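Local structure of betainyl-CoA thiolase (Pseudomonas putida, 2HLJ) at residues R9-E14 and G73-V78; G21-A26 and H68-G73. The protein probably acts on acyl-CoA thioesters, as a hot-dog-fold enzyme of the thioesterase-like superfamily with acyltransferase or hydrolase activity. All coordinates share one frame; numbering follows the deposited sequence.

Contact 1: residues R9-E14 and G73-V78; sequences RTTVQE and GTEVWV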
ATOM      1  N   ARG A   9     -10.934   8.984  11.313  1.00 20.07           N
ATOM      2  CA  ARG A   9     -12.256   8.772  10.714  1.00 23.91           C
ATOM      3  C   ARG A   9     -12.408   9.658   9.519  1.00 24.14           C
ATOM      4  O   ARG A   9     -11.961  10.814   9.544  1.00 22.66           O
ATOM      5  CB  ARG A   9     -13.384   9.178  11.658  1.00 24.58           C
ATOM      6  CG  ARG A   9     -13.328   8.618  13.039  1.00 31.28           C
ATOM      7  CD  ARG A   9     -14.473   9.233  13.858  1.00 31.85           C
ATOM      8  NE  ARG A   9     -14.563   8.688  15.203  1.00 35.17           N
ATOM      9  CZ  ARG A   9     -15.157   7.533  15.515  1.00 46.14           C
ATOM     10  NH1 ARG A   9     -15.724   6.760  14.578  1.00 42.64           N
ATOM     11  NH2 ARG A   9     -15.184   7.139  16.789  1.00 53.00           N
ATOM     12  N   THR A  10     -13.079   9.145   8.480  1.00 21.31           N
ATOM     13  CA  THR A  10     -13.342   9.947   7.288  1.00 20.32           C
ATOM     14  C   THR A  10     -14.522   9.339   6.518  1.00 20.94           C
ATOM     15  O   THR A  10     -15.021   8.258   6.860  1.00 22.44           O
ATOM     16  CB  THR A  10     -12.059  10.119   6.373  1.00 21.82           C
ATOM     17  OG1 THR A  10     -12.276  11.120   5.375  1.00 24.71           O
ATOM     18  CG2 THR A  10     -11.653   8.824   5.686  1.00 24.97           C
ATOM     19  N   THR A  11     -15.013  10.095   5.549  1.00 23.55           N
ATOM     20  CA  THR A  11     -16.052   9.643   4.617  1.00 24.42           C
ATOM     21  C   THR A  11     -15.374   9.484   3.253  1.00 25.06           C
ATOM     22  O   THR A  11     -14.646  10.369   2.822  1.00 25.10           O
ATOM     23  CB  THR A  11     -17.237  10.640   4.604  1.00 23.72           C
ATOM     24  OG1 THR A  11     -17.854  10.645   5.891  1.00 27.83           O
ATOM     25  CG2 THR A  11     -18.305  10.256   3.611  1.00 20.45           C
ATOM     26  N   VAL A  12     -15.566   8.335   2.595  1.00 24.23           N
ATOM     27  CA  VAL A  12     -14.987   8.113   1.260  1.00 21.50           C
ATOM     28  C   VAL A  12     -15.544   9.117   0.252  1.00 23.33           C
ATOM     29  O   VAL A  12     -16.748   9.147  -0.006  1.00 18.51           O
ATOM     30  CB  VAL A  12     -15.252   6.721   0.761  1.00 22.18           C
ATOM     31  CG1 VAL A  12     -14.780   6.525  -0.698  1.00 22.10           C
ATOM     32  CG2 VAL A  12     -14.623   5.691   1.730  1.00 18.25           C
ATOM     33  N   GLN A  13     -14.626   9.858  -0.368  1.00 23.23           N
ATOM     34  CA  GLN A  13     -14.941  10.963  -1.267  1.00 24.40           C
ATOM     35  C   GLN A  13     -14.862  10.477  -2.719  1.00 21.78           C
ATOM     36  O   GLN A  13     -14.250   9.463  -2.995  1.00 21.48           O
ATOM     37  CB  GLN A  13     -13.957  12.139  -1.034  1.00 28.40           C
ATOM     38  CG  GLN A  13     -12.620  11.807  -0.288  1.00 32.61           C
ATOM     39  CD  GLN A  13     -11.785  13.062   0.031  1.00 30.58           C
ATOM     40  OE1 GLN A  13     -11.644  13.461   1.194  1.00 41.81           O
ATOM     41  NE2 GLN A  13     -11.226  13.670  -0.995  1.00 30.02           N
ATOM     42  N   GLU A  14     -15.504  11.211  -3.624  1.00 19.54           N
ATOM     43  CA  GLU A  14     -15.553  10.862  -5.025  1.00 23.43           C
ATOM     44  C   GLU A  14     -14.178  10.820  -5.686  1.00 20.75           C
ATOM     45  O   GLU A  14     -14.011  10.094  -6.646  1.00 22.17           O
ATOM     46  CB  GLU A  14     -16.444  11.822  -5.789  1.00 24.65           C
ATOM     47  CG  GLU A  14     -16.921  11.276  -7.124  1.00 29.89           C
ATOM     48  CD  GLU A  14     -18.061  12.101  -7.750  1.00 32.37           C
ATOM     49  OE1 GLU A  14     -18.687  12.926  -7.044  1.00 36.89           O
ATOM     50  OE2 GLU A  14     -18.320  11.897  -8.957  1.00 42.74           O
ATOM     51  N   GLY A  73     -19.112   7.409  -0.156  1.00 19.60           N
ATOM     52  CA  GLY A  73     -19.919   7.936   0.955  1.00 19.13           C
ATOM     53  C   GLY A  73     -19.894   7.105   2.216  1.00 18.32           C
ATOM     54  O   GLY A  73     -20.464   7.483   3.238  1.00 17.06           O
ATOM     55  N   THR A  74     -19.215   5.975   2.186  1.00 18.03           N
ATOM     56  CA  THR A  74     -19.104   5.186   3.362  1.00 16.86           C
ATOM     57  C   THR A  74     -18.291   5.930   4.431  1.00 17.86           C
ATOM     58  O   THR A  74     -17.205   6.487   4.136  1.00 15.24           O
ATOM     59  CB  THR A  74     -18.453   3.844   3.044  1.00 20.50           C
ATOM     60  OG1 THR A  74     -19.207   3.181   2.017  1.00 20.86           O
ATOM     61  CG2 THR A  74     -18.432   2.971   4.279  1.00 20.58           C
ATOM     62  N   GLU A  75     -18.832   5.963   5.659  1.00 17.26           N
ATOM     63  CA  GLU A  75     -18.118   6.505   6.818  1.00 20.25           C
ATOM     64  C   GLU A  75     -17.265   5.395   7.387  1.00 16.75           C
ATOM     65  O   GLU A  75     -17.782   4.371   7.780  1.00 16.77           O
ATOM     66  CB  GLU A  75     -19.097   7.004   7.875  1.00 22.16           C
ATOM     67  CG  GLU A  75     -19.920   8.206   7.378  1.00 24.18           C
ATOM     68  CD  GLU A  75     -21.251   8.396   8.137  1.00 31.14           C
ATOM     69  OE1 GLU A  75     -22.167   7.545   7.994  1.00 50.23           O
ATOM     70  OE2 GLU A  75     -21.382   9.420   8.840  1.00 38.91           O
ATOM     71  N   VAL A  76     -15.962   5.610   7.427  1.00 16.98           N
ATOM     72  CA  VAL A  76     -15.049   4.579   7.865  1.00 17.26           C
ATOM     73  C   VAL A  76     -14.159   5.131   8.961  1.00 18.16           C
ATOM     74  O   VAL A  76     -13.990   6.341   9.081  1.00 18.22           O
ATOM     75  CB  VAL A  76     -14.179   4.008   6.688  1.00 19.63           C
ATOM     76  CG1 VAL A  76     -15.057   3.320   5.621  1.00 16.22           C
ATOM     77  CG2 VAL A  76     -13.239   5.081   6.064  1.00 18.85           C
ATOM     78  N   TRP A  77     -13.584   4.228   9.745  1.00 17.34           N
ATOM     79  CA  TRP A  77     -12.602   4.586  10.750  1.00 18.45           C
ATOM     80  C   TRP A  77     -11.483   3.568  10.800  1.00 19.48           C
ATOM     81  O   TRP A  77     -11.649   2.406  10.394  1.00 16.35           O
ATOM     82  CB  TRP A  77     -13.237   4.740  12.160  1.00 15.55           C
ATOM     83  CG  TRP A  77     -13.709   3.514  12.832  1.00 18.59           C
ATOM     84  CD1 TRP A  77     -12.957   2.647  13.596  1.00 21.48           C
ATOM     85  CD2 TRP A  77     -15.047   3.017  12.871  1.00 17.11           C
ATOM     86  NE1 TRP A  77     -13.757   1.645  14.081  1.00 17.54           N
ATOM     87  CE2 TRP A  77     -15.037   1.840  13.638  1.00 19.39           C
ATOM     88  CE3 TRP A  77     -16.260   3.441  12.306  1.00 22.67           C
ATOM     89  CZ2 TRP A  77     -16.188   1.075  13.854  1.00 15.30           C
ATOM     90  CZ3 TRP A  77     -17.395   2.688  12.540  1.00 19.47           C
ATOM     91  CH2 TRP A  77     -17.343   1.510  13.287  1.00 20.65           C
ATOM     92  N   VAL A  78     -10.347   4.016  11.341  1.00 20.64           N
ATOM     93  CA  VAL A  78      -9.181   3.160  11.510  1.00 17.86           C
ATOM     94  C   VAL A  78      -8.976   2.799  12.950  1.00 17.19           C
ATOM     95  O   VAL A  78      -9.018   3.669  13.812  1.00 16.20           O
ATOM     96  CB  VAL A  78      -7.895   3.874  10.995  1.00 19.03           C
ATOM     97  CG1 VAL A  78      -6.723   2.930  10.992  1.00 15.67           C
ATOM     98  CG2 VAL A  78      -8.132   4.442   9.625  1.00 17.00           C
TER
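Arg9 to Thr11 and Glu75 to Trp77 pair antiparallel at one edge of the hot-dog sheet, where strand 6-11 is outermost in this chain and strand 75-85 is next to it. Thr10 and Val76 form the hydrogen-bonded pair. Thr10 N gives to Val76 O at 3.0 Å, and Val76 N gives back to Thr10 O at 2.9 Å. Beyond the strand ends the pairing continues. Val12 N bonds Thr74 O, and Gly73 N bonds Val12 O at 2.9 Å. Gly73 has a positive phi, which favours glycine.

On one face, Thr10 CG2 meets Val76 CG2 at 4.1 Å. Val76 also packs on Val70 and on Leu96 of strand 89-98, so this face looks into the protein. The other face carries Arg9, Trp77, Thr11 and Glu75. Thr11 OG1 lies 3.5 Å from Glu75 CG, the two side chains running side by side. Trp77 NE1 bonds Gln79 OE1, and its ring meets that of His97. Arg9 lies beside Trp77, its chain extended from CG to NE. The guanidinium and indole planes are 58° apart, and Arg9 NH1 comes to 4.1 Å from Trp77 CE3.

Contact 2: residues G21-A26 and H68-G73; sequences GHLRDA and HEVKLG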
ATOM      1  N   GLY A  21     -17.546   3.322  -8.286  1.00 24.10           N
ATOM      2  CA  GLY A  21     -17.838   3.853  -6.962  1.00 22.37           C
ATOM      3  C   GLY A  21     -17.139   3.103  -5.851  1.00 22.39           C
ATOM      4  O   GLY A  21     -17.493   3.279  -4.688  1.00 18.94           O
ATOM      5  N   HIS A  22     -16.103   2.332  -6.198  1.00 19.79           N
ATOM      6  CA  HIS A  22     -15.317   1.616  -5.182  1.00 23.14           C
ATOM      7  C   HIS A  22     -13.982   2.273  -4.867  1.00 22.32           C
ATOM      8  O   HIS A  22     -13.248   2.694  -5.759  1.00 23.72           O
ATOM      9  CB  HIS A  22     -15.083   0.187  -5.596  1.00 24.24           C
ATOM     10  CG  HIS A  22     -16.328  -0.632  -5.590  1.00 30.89           C
ATOM     11  ND1 HIS A  22     -16.530  -1.683  -6.451  1.00 32.13           N
ATOM     12  CD2 HIS A  22     -17.471  -0.504  -4.873  1.00 36.41           C
ATOM     13  CE1 HIS A  22     -17.730  -2.191  -6.241  1.00 28.99           C
ATOM     14  NE2 HIS A  22     -18.316  -1.504  -5.280  1.00 34.08           N
ATOM     15  N   LEU A  23     -13.679   2.323  -3.575  1.00 21.63           N
ATOM     16  CA  LEU A  23     -12.433   2.857  -3.068  1.00 19.61           C
ATOM     17  C   LEU A  23     -11.253   2.157  -3.769  1.00 19.98           C
ATOM     18  O   LEU A  23     -11.141   0.922  -3.752  1.00 20.79           O
ATOM     19  CB  LEU A  23     -12.388   2.660  -1.553  1.00 20.33           C
ATOM     20  CG  LEU A  23     -11.196   3.244  -0.775  1.00 21.15           C
ATOM     21  CD1 LEU A  23     -11.074   4.733  -0.993  1.00 23.18           C
ATOM     22  CD2 LEU A  23     -11.318   2.914   0.685  1.00 20.14           C
ATOM     23  N   ARG A  24     -10.388   2.953  -4.400  1.00 22.25           N
ATOM     24  CA  ARG A  24      -9.156   2.428  -5.029  1.00 23.92           C
ATOM     25  C   ARG A  24      -8.185   1.922  -3.959  1.00 19.01           C
ATOM     26  O   ARG A  24      -8.118   2.491  -2.850  1.00 19.23           O
ATOM     27  CB  ARG A  24      -8.508   3.512  -5.910  1.00 24.15           C
ATOM     28  CG  ARG A  24      -7.159   3.094  -6.524  1.00 28.60           C
ATOM     29  CD  ARG A  24      -6.498   4.259  -7.217  1.00 31.64           C
ATOM     30  NE  ARG A  24      -7.239   4.686  -8.396  1.00 29.82           N
ATOM     31  CZ  ARG A  24      -7.174   4.064  -9.572  1.00 35.70           C
ATOM     32  NH1 ARG A  24      -6.413   2.963  -9.749  1.00 22.96           N
ATOM     33  NH2 ARG A  24      -7.895   4.536 -10.574  1.00 36.29           N
ATOM     34  N   ASP A  25      -7.446   0.861  -4.290  1.00 18.59           N
ATOM     35  CA  ASP A  25      -6.541   0.176  -3.366  1.00 17.73           C
ATOM     36  C   ASP A  25      -5.588   1.140  -2.652  1.00 20.26           C
ATOM     37  O   ASP A  25      -5.395   1.048  -1.428  1.00 18.10           O
ATOM     38  CB  ASP A  25      -5.724  -0.938  -4.084  1.00 15.58           C
ATOM     39  CG  ASP A  25      -4.999  -0.460  -5.377  1.00 20.78           C
ATOM     40  OD1 ASP A  25      -4.978   0.763  -5.746  1.00 21.24           O
ATOM     41  OD2 ASP A  25      -4.477  -1.354  -6.055  1.00 23.03           O
ATOM     42  N   ALA A  26      -5.039   2.106  -3.392  1.00 18.85           N
ATOM     43  CA  ALA A  26      -4.038   2.997  -2.791  1.00 18.65           C
ATOM     44  C   ALA A  26      -4.637   3.919  -1.715  1.00 18.75           C
ATOM     45  O   ALA A  26      -3.942   4.372  -0.794  1.00 17.92           O
ATOM     46  CB  ALA A  26      -3.346   3.806  -3.865  1.00 17.23           C
ATOM     47  N   HIS A  68     -12.819  -6.307   1.686  1.00 20.50           N
ATOM     48  CA  HIS A  68     -14.085  -5.808   1.179  1.00 20.12           C
ATOM     49  C   HIS A  68     -13.936  -4.486   0.455  1.00 22.48           C
ATOM     50  O   HIS A  68     -13.114  -3.616   0.806  1.00 20.63           O
ATOM     51  CB  HIS A  68     -15.063  -5.611   2.323  1.00 21.40           C
ATOM     52  CG  HIS A  68     -15.397  -6.880   3.028  1.00 22.48           C
ATOM     53  ND1 HIS A  68     -16.322  -7.772   2.538  1.00 19.63           N
ATOM     54  CD2 HIS A  68     -14.890  -7.437   4.151  1.00 22.01           C
ATOM     55  CE1 HIS A  68     -16.393  -8.814   3.347  1.00 22.74           C
ATOM     56  NE2 HIS A  68     -15.528  -8.640   4.329  1.00 23.54           N
ATOM     57  N   GLU A  69     -14.726  -4.374  -0.593  1.00 21.78           N
ATOM     58  CA  GLU A  69     -14.903  -3.113  -1.315  1.00 25.25           C
ATOM     59  C   GLU A  69     -15.531  -2.096  -0.395  1.00 23.05           C
ATOM     60  O   GLU A  69     -16.296  -2.437   0.518  1.00 23.01           O
ATOM     61  CB  GLU A  69     -15.765  -3.317  -2.569  1.00 25.74           C
ATOM     62  CG  GLU A  69     -17.273  -3.470  -2.289  1.00 39.48           C
ATOM     63  CD  GLU A  69     -17.632  -4.770  -1.524  1.00 48.82           C
ATOM     64  OE1 GLU A  69     -16.844  -5.754  -1.576  1.00 48.11           O
ATOM     65  OE2 GLU A  69     -18.707  -4.807  -0.876  1.00 56.98           O
ATOM     66  N   VAL A  70     -15.211  -0.833  -0.637  1.00 24.59           N
ATOM     67  CA  VAL A  70     -15.776   0.248   0.132  1.00 21.00           C
ATOM     68  C   VAL A  70     -16.332   1.239  -0.859  1.00 21.11           C
ATOM     69  O   VAL A  70     -15.649   1.658  -1.789  1.00 19.18           O
ATOM     70  CB  VAL A  70     -14.714   0.883   1.055  1.00 19.51           C
ATOM     71  CG1 VAL A  70     -15.311   1.998   1.847  1.00 22.28           C
ATOM     72  CG2 VAL A  70     -14.126  -0.191   1.988  1.00 21.18           C
ATOM     73  N   LYS A  71     -17.593   1.583  -0.677  1.00 18.76           N
ATOM     74  CA  LYS A  71     -18.306   2.356  -1.653  1.00 20.81           C
ATOM     75  C   LYS A  71     -18.251   3.861  -1.331  1.00 18.54           C
ATOM     76  O   LYS A  71     -18.059   4.285  -0.182  1.00 18.65           O
ATOM     77  CB  LYS A  71     -19.769   1.869  -1.764  1.00 21.70           C
ATOM     78  CG  LYS A  71     -19.969   0.426  -2.237  1.00 21.66           C
ATOM     79  CD  LYS A  71     -21.446   0.083  -2.211  1.00 25.18           C
ATOM     80  CE  LYS A  71     -21.743  -1.354  -2.641  1.00 27.32           C
ATOM     81  NZ  LYS A  71     -21.277  -1.678  -4.027  1.00 24.81           N
ATOM     82  N   LEU A  72     -18.447   4.666  -2.359  1.00 20.34           N
ATOM     83  CA  LEU A  72     -18.668   6.114  -2.182  1.00 19.56           C
ATOM     84  C   LEU A  72     -19.567   6.473  -0.992  1.00 19.66           C
ATOM     85  O   LEU A  72     -20.648   5.920  -0.839  1.00 17.51           O
ATOM     86  CB  LEU A  72     -19.306   6.686  -3.435  1.00 19.14           C
ATOM     87  CG  LEU A  72     -19.508   8.208  -3.482  1.00 21.18           C
ATOM     88  CD1 LEU A  72     -18.148   8.919  -3.449  1.00 22.48           C
ATOM     89  CD2 LEU A  72     -20.257   8.566  -4.756  1.00 23.00           C
ATOM     90  N   GLY A  73     -19.112   7.409  -0.156  1.00 19.60           N
ATOM     91  CA  GLY A  73     -19.919   7.936   0.955  1.00 19.13           C
ATOM     92  C   GLY A  73     -19.894   7.105   2.216  1.00 18.32           C
ATOM     93  O   GLY A  73     -20.464   7.483   3.238  1.00 17.06           O
TER
HETATM   94  O   HOH W   1     -13.054  -0.690  -2.686  1.00 18.93           O
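His22 CG lies anti to its carbonyl carbon (chi1 -69°), and Glu69 CG sits between its own backbone N and carbonyl carbon (chi1 76°). The two side chains run side by side. Glu69 CB stands over the centre of the imidazole, 4.0 Å from the His22 ring centroid, in a CH-pi contact. Glu69 CG lies over the same face, 3.7 Å from His22 NE2.

Lys71 comes to the ring edge. Its CG lies in the ring plane, 3.7 Å from His22 CD2. Its chain bends at the last torsion, and NZ makes a weak hydrogen bond to His22 NE2 at 3.2 Å. An alanine at His22 would probably leave Lys71 NZ without this acceptor and open a gap beside Glu69 CB.

The backbones are tied on both sides of His22. Leu23 N bonds Val70 O at 2.7 Å, nearly straight at 169°. Leu72 N bonds Gly21 O at 2.9 Å. A water accepts from Val70 N and donates to Leu23 O, adding a third link. Next to these bonds, Leu23 CB packs on Val70 CB at 3.9 Å.

The contact joins the loop that leads into helix 25-43 to the loop between strands 57-66 and 75-85. Arg24 and Asp25, next in the chain, bind the second subunit, where Arg24 makes a salt bridge to Asp37 of that chain. Leu23 and Val70 both touch Tyr28 of helix 25-43, and Val70 also reaches Leu105 of strand 104-114.

From the N terminus, the chain runs along strand 6-11 and supplies the first segment of contact 1. It then turns through residues 21-26, the first segment of contact 2, into helix 25-43. After the helix and strand 57-66 it returns. Residues 68-73 close the inner loop at contact 2, and residues 73-78 close the outer loop at contact 1. Contact 2 is therefore nested inside contact 1, and Gly73 belongs to both. Their centres are about 9 Å apart. Val12 CG2 packs on Val70 CG1, and Leu72 CD1 rests against the backbone of 12-14. Together they tie the sheet edge to the approach to the helix.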